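Local coordinates for protein phosphoribosylformylglycinamidine cyclo-ligase (Thermus thermophilus HB8, PDB 5AVM) that probably catalyses the ATP-dependent ring closure of formylglycinamidine ribonucleotide to 5-aminoimidazole ribonucleotide in de novo purine biosynthesis, at residues Gly174-Leu180 / Met300-Gln306. Numbering follows the deposited sequence.
Sequences GDALLAL and MVLVLPQ
With CG opposite its own carbonyl carbon (chi1 -77°), Asp-175 swings its carboxylate beside the peptide joining Leu-304 to Pro-305, where the strand gives way to a helix, while Val-303 sends CG1 opposite its backbone N (chi1 -170°) to meet it. The two side chains cross at about a right angle, Asp-175 CB resting 3.5 Å from Val-303 CG1. Asp-175 OD1 packs against the Leu-304–Pro-305 peptide without bonding to it; OD2 accepts hydrogen bonds from Arg-172 N and His-239 ND1. Cut back to an alanine, the residue would probably leave that histidine nitrogen and the Arg-172 amide without their acceptor.

From there the two strands run antiparallel. Ala-176 N reaches Leu-304 O at 2.7 Å, and the reverse bond is weak. Leu-178 and Leu-302 exchange two bonds: Leu-178 N meets Leu-302 O in the carbonyl plane on a lone pair, at 2.8 Å, whereas Leu-302 N comes to Leu-178 O tilted 30° from the plane of the Leu-178 carbonyl. On one face Leu-178 CB lies 4.0 Å from Leu-302 CB; on the other, Leu-177 CB sits 4.1 Å from Val-301 CG1. Gln-306, bent at chi2, brings NE2 over the Ala-176 methyl.

Both strands are interior to the mixed sheet of the C-terminal AIR synthase domain, strand 176-181 flanked by 319-326 and strand 298-304 by 240-243, with helices 306-313 and 225-233 packing on the face carrying Leu-178 and Leu-302.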
loop_
_atom_site.group_PDB
_atom_site.type_symbol
_atom_site.label_atom_id
_atom_site.label_comp_id
_atom_site.label_asym_id
_atom_site.label_seq_id
_atom_site.Cartn_x
_atom_site.Cartn_y
_atom_site.Cartn_z
ATOM N N GLY B 174 -6.871 18.806 -31.039
ATOM C CA GLY B 174 -6.289 20.121 -31.212
ATOM C C GLY B 174 -5.623 20.654 -29.961
ATOM O O GLY B 174 -4.999 21.718 -29.977
ATOM N N ASP B 175 -5.756 19.925 -28.860
ATOM C CA ASP B 175 -5.131 20.366 -27.625
ATOM C C ASP B 175 -3.620 20.412 -27.770
ATOM O O ASP B 175 -3.034 19.725 -28.611
ATOM C CB ASP B 175 -5.478 19.431 -26.462
ATOM C CG ASP B 175 -6.874 19.650 -25.934
ATOM O OD1 ASP B 175 -7.341 20.813 -25.955
ATOM O OD2 ASP B 175 -7.495 18.663 -25.483
ATOM N N ALA B 176 -2.997 21.229 -26.934
ATOM C CA ALA B 176 -1.552 21.357 -26.916
ATOM C C ALA B 176 -0.997 20.397 -25.855
ATOM O O ALA B 176 -1.647 20.126 -24.842
ATOM C CB ALA B 176 -1.165 22.792 -26.579
ATOM N N LEU B 177 0.198 19.870 -26.099
ATOM C CA LEU B 177 0.831 18.976 -25.146
ATOM C C LEU B 177 1.894 19.798 -24.431
ATOM O O LEU B 177 2.897 20.187 -25.024
ATOM C CB LEU B 177 1.476 17.784 -25.859
ATOM C CG LEU B 177 0.600 16.943 -26.793
ATOM C CD1 LEU B 177 1.383 15.740 -27.251
ATOM C CD2 LEU B 177 -0.659 16.497 -26.083
ATOM N N LEU B 178 1.657 20.080 -23.156
ATOM C CA LEU B 178 2.587 20.864 -22.355
ATOM C C LEU B 178 3.276 19.932 -21.365
ATOM O O LEU B 178 2.633 19.326 -20.512
ATOM C CB LEU B 178 1.819 21.963 -21.618
ATOM C CG LEU B 178 2.541 23.168 -21.009
ATOM C CD1 LEU B 178 1.487 24.198 -20.652
ATOM C CD2 LEU B 178 3.355 22.784 -19.778
ATOM N N ALA B 179 4.589 19.812 -21.490
ATOM C CA ALA B 179 5.343 18.946 -20.611
ATOM C C ALA B 179 6.038 19.741 -19.531
ATOM O O ALA B 179 6.539 20.832 -19.778
ATOM C CB ALA B 179 6.365 18.156 -21.407
ATOM N N LEU B 180 6.040 19.192 -18.322
ATOM C CA LEU B 180 6.712 19.810 -17.190
ATOM C C LEU B 180 7.974 18.960 -17.071
ATOM O O LEU B 180 7.904 17.725 -17.078
ATOM C CB LEU B 180 5.855 19.709 -15.930
ATOM C CG LEU B 180 4.485 20.379 -16.041
ATOM C CD1 LEU B 180 3.810 20.350 -14.685
ATOM C CD2 LEU B 180 4.648 21.816 -16.539
ATOM N N MET B 300 5.753 15.217 -16.734
ATOM C CA MET B 300 4.298 15.183 -16.836
ATOM C C MET B 300 3.888 15.844 -18.134
ATOM O O MET B 300 4.512 16.810 -18.554
ATOM C CB MET B 300 3.633 15.931 -15.670
ATOM C CG MET B 300 3.441 15.101 -14.417
ATOM S SD MET B 300 2.085 15.726 -13.412
ATOM C CE MET B 300 0.696 15.194 -14.365
ATOM N N VAL B 301 2.853 15.318 -18.778
ATOM C CA VAL B 301 2.365 15.903 -20.019
ATOM C C VAL B 301 0.949 16.406 -19.767
ATOM O O VAL B 301 0.118 15.694 -19.205
ATOM C CB VAL B 301 2.333 14.877 -21.186
ATOM C CG1 VAL B 301 1.854 15.560 -22.466
ATOM C CG2 VAL B 301 3.720 14.268 -21.397
ATOM N N LEU B 302 0.687 17.643 -20.168
ATOM C CA LEU B 302 -0.623 18.248 -19.995
ATOM C C LEU B 302 -1.338 18.388 -21.336
ATOM O O LEU B 302 -0.746 18.796 -22.339
ATOM C CB LEU B 302 -0.481 19.624 -19.336
ATOM C CG LEU B 302 -0.380 19.698 -17.808
ATOM C CD1 LEU B 302 0.524 18.623 -17.270
ATOM C CD2 LEU B 302 0.138 21.068 -17.412
ATOM N N VAL B 303 -2.614 18.028 -21.351
ATOM C CA VAL B 303 -3.429 18.134 -22.550
ATOM C C VAL B 303 -4.457 19.218 -22.248
ATOM O O VAL B 303 -5.275 19.079 -21.340
ATOM C CB VAL B 303 -4.142 16.808 -22.855
ATOM C CG1 VAL B 303 -4.780 16.867 -24.227
ATOM C CG2 VAL B 303 -3.153 15.656 -22.765
ATOM N N LEU B 304 -4.404 20.306 -23.004
ATOM C CA LEU B 304 -5.306 21.426 -22.791
ATOM C C LEU B 304 -5.425 22.290 -24.050
ATOM O O LEU B 304 -4.605 22.173 -24.966
ATOM C CB LEU B 304 -4.777 22.281 -21.626
ATOM C CG LEU B 304 -3.281 22.664 -21.609
ATOM C CD1 LEU B 304 -2.851 23.302 -22.911
ATOM C CD2 LEU B 304 -3.025 23.624 -20.472
ATOM N N PRO B 305 -6.454 23.163 -24.116
ATOM C CA PRO B 305 -6.643 24.040 -25.279
ATOM C C PRO B 305 -5.352 24.806 -25.584
ATOM O O PRO B 305 -4.550 25.051 -24.684
ATOM C CB PRO B 305 -7.775 24.956 -24.826
ATOM C CG PRO B 305 -8.611 24.040 -24.003
ATOM C CD PRO B 305 -7.573 23.313 -23.167
ATOM N N GLN B 306 -5.150 25.186 -26.840
ATOM C CA GLN B 306 -3.933 25.903 -27.211
ATOM C C GLN B 306 -3.694 27.189 -26.414
ATOM O O GLN B 306 -2.570 27.456 -25.993
ATOM C CB GLN B 306 -3.936 26.223 -28.707
ATOM C CG GLN B 306 -2.640 26.862 -29.191
ATOM C CD GLN B 306 -1.459 25.895 -29.188
ATOM O OE1 GLN B 306 -0.326 26.285 -28.896
ATOM N NE2 GLN B 306 -1.718 24.634 -29.529
#